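Local coordinates for protein minor fimbrium subunit Mfa5 (Porphyromonas gingivalis ATCC 33277, PDB 6TO1) that serves as an accessory subunit of the minor fimbriae, filamentous surface pili that mediate biofilm formation and adhesion to host cells and other bacteria, at residues 535-540 / 598-603; 611-616 / 637-642. All coordinates share one frame; numbering follows the deposited sequence.

Interaction 1 of 2, residues 535-540 / 598-603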
loop_
_atom_site.group_PDB
_atom_site.type_symbol
_atom_site.label_atom_id
_atom_site.label_comp_id
_atom_site.label_asym_id
_atom_site.label_seq_id
_atom_site.Cartn_x
_atom_site.Cartn_y
_atom_site.Cartn_z
ATOM N N ARG A 535 -55.888 0.925 8.881
ATOM C CA ARG A 535 -57.320 0.660 9.006
ATOM C C ARG A 535 -57.990 1.009 7.686
ATOM O O ARG A 535 -57.806 2.114 7.163
ATOM C CB ARG A 535 -57.900 1.478 10.160
ATOM C CG ARG A 535 -57.292 1.089 11.498
ATOM C CD ARG A 535 -57.995 1.798 12.665
ATOM N NE ARG A 535 -57.575 3.193 12.757
ATOM C CZ ARG A 535 -57.740 3.959 13.827
ATOM N NH1 ARG A 535 -58.357 3.484 14.906
ATOM N NH2 ARG A 535 -57.282 5.200 13.822
ATOM N N HIS A 536 -58.719 0.050 7.124
ATOM C CA HIS A 536 -59.423 0.230 5.867
ATOM C C HIS A 536 -60.927 0.159 6.131
ATOM O O HIS A 536 -61.369 -0.539 7.045
ATOM C CB HIS A 536 -59.059 -0.847 4.852
ATOM C CG HIS A 536 -57.585 -1.042 4.670
ATOM N ND1 HIS A 536 -56.873 -0.423 3.663
ATOM C CD2 HIS A 536 -56.697 -1.803 5.355
ATOM C CE1 HIS A 536 -55.603 -0.797 3.734
ATOM N NE2 HIS A 536 -55.466 -1.622 4.762
ATOM N N TYR A 537 -61.691 0.880 5.321
ATOM C CA TYR A 537 -63.134 1.056 5.512
ATOM C C TYR A 537 -63.825 0.713 4.199
ATOM O O TYR A 537 -63.820 1.508 3.252
ATOM C CB TYR A 537 -63.425 2.481 5.964
ATOM C CG TYR A 537 -62.641 2.864 7.201
ATOM C CD1 TYR A 537 -63.128 2.585 8.459
ATOM C CD2 TYR A 537 -61.351 3.441 7.105
ATOM C CE1 TYR A 537 -62.425 2.876 9.576
ATOM C CE2 TYR A 537 -60.642 3.766 8.238
ATOM C CZ TYR A 537 -61.181 3.480 9.474
ATOM O OH TYR A 537 -60.517 3.757 10.646
ATOM N N VAL A 538 -64.408 -0.483 4.140
ATOM C CA VAL A 538 -64.846 -1.049 2.875
ATOM C C VAL A 538 -66.303 -1.496 2.917
ATOM O O VAL A 538 -66.884 -1.743 3.973
ATOM C CB VAL A 538 -63.941 -2.240 2.452
ATOM C CG1 VAL A 538 -62.480 -1.756 2.260
ATOM C CG2 VAL A 538 -64.007 -3.357 3.456
ATOM N N LEU A 539 -66.843 -1.694 1.724
ATOM C CA LEU A 539 -68.258 -1.918 1.489
ATOM C C LEU A 539 -68.562 -3.402 1.367
ATOM O O LEU A 539 -67.856 -4.130 0.662
ATOM C CB LEU A 539 -68.677 -1.188 0.210
ATOM C CG LEU A 539 -70.136 -1.297 -0.260
ATOM C CD1 LEU A 539 -71.000 -0.647 0.811
ATOM C CD2 LEU A 539 -70.377 -0.659 -1.609
ATOM N N VAL A 540 -69.598 -3.851 2.076
ATOM C CA VAL A 540 -70.168 -5.174 1.856
ATOM C C VAL A 540 -71.644 -5.008 1.519
ATOM O O VAL A 540 -72.272 -3.977 1.800
ATOM C CB VAL A 540 -70.006 -6.126 3.053
ATOM C CG1 VAL A 540 -68.537 -6.382 3.348
ATOM C CG2 VAL A 540 -70.732 -5.562 4.285
ATOM N N PRO A 598 -62.350 0.832 14.633
ATOM C CA PRO A 598 -62.521 1.791 13.536
ATOM C C PRO A 598 -62.610 3.213 14.087
ATOM O O PRO A 598 -63.038 3.440 15.223
ATOM C CB PRO A 598 -63.838 1.357 12.878
ATOM C CG PRO A 598 -64.614 0.724 13.998
ATOM C CD PRO A 598 -63.600 0.104 14.961
ATOM N N THR A 599 -62.181 4.181 13.286
ATOM C CA THR A 599 -62.313 5.565 13.729
ATOM C C THR A 599 -63.777 5.959 13.876
ATOM O O THR A 599 -64.108 6.800 14.713
ATOM C CB THR A 599 -61.608 6.519 12.776
ATOM O OG1 THR A 599 -62.087 6.345 11.443
ATOM C CG2 THR A 599 -60.133 6.237 12.815
ATOM N N ASN A 600 -64.662 5.372 13.084
ATOM C CA ASN A 600 -66.081 5.669 13.228
ATOM C C ASN A 600 -66.892 4.447 12.847
ATOM O O ASN A 600 -66.439 3.596 12.091
ATOM C CB ASN A 600 -66.530 6.846 12.368
ATOM C CG ASN A 600 -65.906 6.845 11.010
ATOM O OD1 ASN A 600 -64.775 6.397 10.830
ATOM N ND2 ASN A 600 -66.625 7.362 10.039
ATOM N N THR A 601 -68.120 4.380 13.364
ATOM C CA THR A 601 -69.011 3.258 13.077
ATOM C C THR A 601 -70.127 3.618 12.110
ATOM O O THR A 601 -70.882 2.729 11.699
ATOM C CB THR A 601 -69.612 2.742 14.388
ATOM O OG1 THR A 601 -70.212 3.847 15.078
ATOM C CG2 THR A 601 -68.530 2.139 15.239
ATOM N N VAL A 602 -70.232 4.883 11.736
ATOM C CA VAL A 602 -71.134 5.351 10.705
ATOM C C VAL A 602 -70.351 6.218 9.734
ATOM O O VAL A 602 -69.603 7.112 10.148
ATOM C CB VAL A 602 -72.315 6.140 11.306
ATOM C CG1 VAL A 602 -73.119 6.754 10.203
ATOM C CG2 VAL A 602 -73.166 5.234 12.166
ATOM N N ILE A 603 -70.522 5.955 8.443
ATOM C CA ILE A 603 -69.870 6.733 7.397
ATOM C C ILE A 603 -70.935 7.332 6.499
ATOM O O ILE A 603 -71.774 6.608 5.946
ATOM C CB ILE A 603 -68.890 5.888 6.553
ATOM C CG1 ILE A 603 -67.768 5.307 7.402
ATOM C CG2 ILE A 603 -68.376 6.731 5.384
ATOM C CD1 ILE A 603 -67.001 4.158 6.706
#
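Arg535 and Pro598 mark the closest backbone approach of 535-540 and 598-603, and even there CA of Arg535 and CA of Pro598 are 7.0 Å apart. That spacing is too wide for strand pairing, and the contact is made by side chains reaching from an extended strand to a loop that becomes a strand only at Val602. Tyr537 carries most of it. Its CG lies anti to the carbonyl carbon (chi1 -55°), and the ring runs toward the loop, where the side chains of Pro598 and Thr599 each cross it at about a right angle. CB of Pro598 sits at the ring edge, 3.9 Å from CE1 of Tyr537. At the far end, Thr599 N donates a nearly straight hydrogen bond to Tyr537 OH (3.1 Å, 167°). The same hydroxyl is also hydrogen-bonded to Asp567, so the phenol end is gripped by a loop amide and an acid.

This is a tertiary contact within the C-terminal modelled β-domain, far from the calcium and magnesium sites: strand 530-539, in the interior of a mixed sheet, meets the loop leading into strand 602-604 of that sheet.

Arg535 bends at chi3 (-76°), and CG2 of Thr599 lies over one face of its guanidinium, offset toward the rim and 3.2 Å from NH2 of Arg535. The polar partners of the guanidinium lie elsewhere: NE makes a salt bridge with Asp567 and NH1 bonds to Pro597 O. Within the loop, Thr599 OG1 donates to Asn600 OD1 over 2.8 Å, while Asn600 ND2 reaches Val602 O at 3.0 Å from above the carbonyl plane. At the other end of Tyr537, its CB meets CD1 of Ile603 at 4.0 Å.

Interaction 2 of 2, residues 611-616 / 637-642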
loop_
_atom_site.group_PDB
_atom_site.type_symbol
_atom_site.label_atom_id
_atom_site.label_comp_id
_atom_site.label_asym_id
_atom_site.label_seq_id
_atom_site.Cartn_x
_atom_site.Cartn_y
_atom_site.Cartn_z
ATOM N N TYR A 611 -73.596 4.608 5.663
ATOM C CA TYR A 611 -73.136 3.229 5.794
ATOM C C TYR A 611 -72.890 2.924 7.257
ATOM O O TYR A 611 -72.305 3.743 7.982
ATOM C CB TYR A 611 -71.841 3.007 4.970
ATOM C CG TYR A 611 -72.053 3.273 3.515
ATOM C CD1 TYR A 611 -72.391 2.252 2.642
ATOM C CD2 TYR A 611 -71.998 4.565 3.017
ATOM C CE1 TYR A 611 -72.642 2.515 1.321
ATOM C CE2 TYR A 611 -72.232 4.824 1.693
ATOM C CZ TYR A 611 -72.557 3.805 0.865
ATOM O OH TYR A 611 -72.788 4.068 -0.445
ATOM N N ARG A 612 -73.311 1.738 7.700
ATOM C CA ARG A 612 -73.152 1.389 9.094
ATOM C C ARG A 612 -72.237 0.188 9.243
ATOM O O ARG A 612 -72.264 -0.742 8.424
ATOM C CB ARG A 612 -74.479 1.089 9.799
ATOM C CG ARG A 612 -75.195 -0.185 9.382
ATOM C CD ARG A 612 -75.067 -1.199 10.499
ATOM N NE ARG A 612 -75.903 -2.381 10.336
ATOM C CZ ARG A 612 -75.779 -3.477 11.072
ATOM N NH1 ARG A 612 -74.829 -3.541 12.006
ATOM N NH2 ARG A 612 -76.595 -4.511 10.872
ATOM N N PHE A 613 -71.465 0.216 10.317
ATOM C CA PHE A 613 -70.473 -0.814 10.594
ATOM C C PHE A 613 -71.130 -2.161 10.838
ATOM O O PHE A 613 -72.115 -2.278 11.577
ATOM C CB PHE A 613 -69.635 -0.407 11.815
ATOM C CG PHE A 613 -68.608 -1.429 12.218
ATOM C CD1 PHE A 613 -67.407 -1.503 11.529
ATOM C CD2 PHE A 613 -68.843 -2.340 13.231
ATOM C CE1 PHE A 613 -66.469 -2.455 11.856
ATOM C CE2 PHE A 613 -67.889 -3.305 13.567
ATOM C CZ PHE A 613 -66.685 -3.342 12.870
ATOM N N VAL A 614 -70.531 -3.205 10.264
ATOM C CA VAL A 614 -71.003 -4.570 10.435
ATOM C C VAL A 614 -69.797 -5.481 10.616
ATOM O O VAL A 614 -68.687 -5.182 10.177
ATOM C CB VAL A 614 -71.849 -5.068 9.246
ATOM C CG1 VAL A 614 -73.211 -4.396 9.233
ATOM C CG2 VAL A 614 -71.143 -4.828 7.906
ATOM N N GLU A 615 -70.024 -6.613 11.266
ATOM C CA GLU A 615 -69.005 -7.649 11.438
ATOM C C GLU A 615 -69.422 -8.827 10.566
ATOM O O GLU A 615 -70.506 -9.393 10.757
ATOM C CB GLU A 615 -68.851 -8.025 12.911
ATOM C CG GLU A 615 -68.351 -6.846 13.773
ATOM C CD GLU A 615 -68.198 -7.161 15.264
ATOM O OE1 GLU A 615 -68.546 -8.278 15.671
ATOM O OE2 GLU A 615 -67.735 -6.281 16.034
ATOM N N VAL A 616 -68.616 -9.135 9.557
ATOM C CA VAL A 616 -68.961 -10.182 8.598
ATOM C C VAL A 616 -67.763 -11.114 8.473
ATOM O O VAL A 616 -66.696 -10.832 9.038
ATOM C CB VAL A 616 -69.355 -9.603 7.231
ATOM C CG1 VAL A 616 -70.544 -8.649 7.356
ATOM C CG2 VAL A 616 -68.146 -8.897 6.594
ATOM N N ALA A 637 -56.319 -3.784 9.105
ATOM C CA ALA A 637 -57.685 -4.046 9.548
ATOM C C ALA A 637 -58.640 -3.655 8.437
ATOM O O ALA A 637 -58.470 -2.604 7.796
ATOM C CB ALA A 637 -58.022 -3.259 10.808
ATOM N N TYR A 638 -59.640 -4.510 8.209
ATOM C CA TYR A 638 -60.688 -4.272 7.221
ATOM C C TYR A 638 -62.012 -4.151 7.974
ATOM O O TYR A 638 -62.584 -5.152 8.401
ATOM C CB TYR A 638 -60.737 -5.380 6.194
ATOM C CG TYR A 638 -59.547 -5.264 5.267
ATOM C CD1 TYR A 638 -59.595 -4.420 4.179
ATOM C CD2 TYR A 638 -58.369 -5.949 5.525
ATOM C CE1 TYR A 638 -58.519 -4.274 3.327
ATOM C CE2 TYR A 638 -57.281 -5.816 4.666
ATOM C CZ TYR A 638 -57.377 -4.964 3.567
ATOM O OH TYR A 638 -56.323 -4.771 2.685
ATOM N N PHE A 639 -62.477 -2.923 8.136
ATOM C CA PHE A 639 -63.774 -2.668 8.751
ATOM C C PHE A 639 -64.826 -2.601 7.655
ATOM O O PHE A 639 -64.694 -1.820 6.725
ATOM C CB PHE A 639 -63.670 -1.387 9.570
ATOM C CG PHE A 639 -62.698 -1.483 10.700
ATOM C CD1 PHE A 639 -62.906 -2.370 11.732
ATOM C CD2 PHE A 639 -61.535 -0.690 10.723
ATOM C CE1 PHE A 639 -62.017 -2.463 12.790
ATOM C CE2 PHE A 639 -60.652 -0.774 11.783
ATOM C CZ PHE A 639 -60.879 -1.659 12.814
ATOM N N ALA A 640 -65.865 -3.434 7.778
ATOM C CA ALA A 640 -66.925 -3.574 6.794
ATOM C C ALA A 640 -68.122 -2.705 7.156
ATOM O O ALA A 640 -68.460 -2.541 8.332
ATOM C CB ALA A 640 -67.379 -5.034 6.705
ATOM N N TYR A 641 -68.734 -2.134 6.137
ATOM C CA TYR A 641 -69.910 -1.287 6.273
ATOM C C TYR A 641 -70.914 -1.676 5.205
ATOM O O TYR A 641 -70.523 -1.963 4.068
ATOM C CB TYR A 641 -69.560 0.207 6.108
ATOM C CG TYR A 641 -68.613 0.670 7.162
ATOM C CD1 TYR A 641 -69.033 1.463 8.221
ATOM C CD2 TYR A 641 -67.275 0.326 7.092
ATOM C CE1 TYR A 641 -68.157 1.853 9.202
ATOM C CE2 TYR A 641 -66.405 0.702 8.053
ATOM C CZ TYR A 641 -66.823 1.458 9.102
ATOM O OH TYR A 641 -65.886 1.790 10.043
ATOM N N LYS A 642 -72.204 -1.637 5.550
ATOM C CA LYS A 642 -73.249 -1.774 4.555
ATOM C C LYS A 642 -74.149 -0.547 4.522
ATOM O O LYS A 642 -74.274 0.214 5.490
ATOM C CB LYS A 642 -74.103 -3.043 4.773
ATOM C CG LYS A 642 -74.896 -3.074 6.043
ATOM C CD LYS A 642 -75.708 -4.399 6.131
ATOM C CE LYS A 642 -76.579 -4.424 7.390
ATOM N NZ LYS A 642 -77.417 -5.668 7.479
HETATM O O HOH W 1 -65.940 -5.216 10.188
#
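Phe613 and Tyr641 lie at the apolar centre, with the edge of the phenylalanine directed at the face of the tyrosine in a T-shaped stack (centroids 5.6 Å apart, planes at 74°). CG of Phe613 is anti to the backbone N (chi1 178°); of its ring, CD1 is the atom that stands over the Tyr641 face. CE1 of Phe613 meets CD1 of Phe639 at 3.6 Å, in a rim-to-rim approach that completes an aromatic cluster. Tyr641 OH is hydrogen-bonded to Asn600 O.

On the face of Val614 and Ala640, CG2 of Val614 packs on CB of Ala640, and CG2 of Val616, from the loop beyond the strand, meets the same methyl at 3.9 Å. Farther out, Arg612 and Lys642 run side by side in the same direction, CE of Lys642 lying 3.5 Å from NH2 of Arg612. Their like charges are close, which probably costs some electrostatic energy, while Val614 CG1 covers the centre of one guanidinium face.

Between the faces, Arg612 N donates to Lys642 O (2.9 Å) and Lys642 N returns a bond to Arg612 O (3.0 Å). Val614 N donates to Ala640 O, but the return path runs through a water that donates to Val614 O (2.7 Å) and accepts from Ala640 N. The hydrogen-bonded pair Arg612-Lys642 beside the non-hydrogen-bonded pair Phe613-Tyr641, with short-segment axes at 134°, identifies a strongly twisted antiparallel β pairing.

From the N terminus, strand 530-539 comes first, and interaction 1 closes a loop of 57 intervening residues when the chain returns at 598-603. Strand 602-604 then leads into strand 610-614, and interaction 2 closes a shorter, 20-residue excursion when 637-642 arrives. The two closures follow in series, neither enclosing nor crossing the other, yet their centres are only 6 Å apart. Backbone contacts join them: Ile603 O lies 2.7 Å from Tyr611 N, and His536 N lies 2.7 Å from Ala637 O, both probable hydrogen bonds. Strand 634-643 thus runs between 530-539, its parallel neighbour, and 610-614, tying both contacts into one mixed sheet.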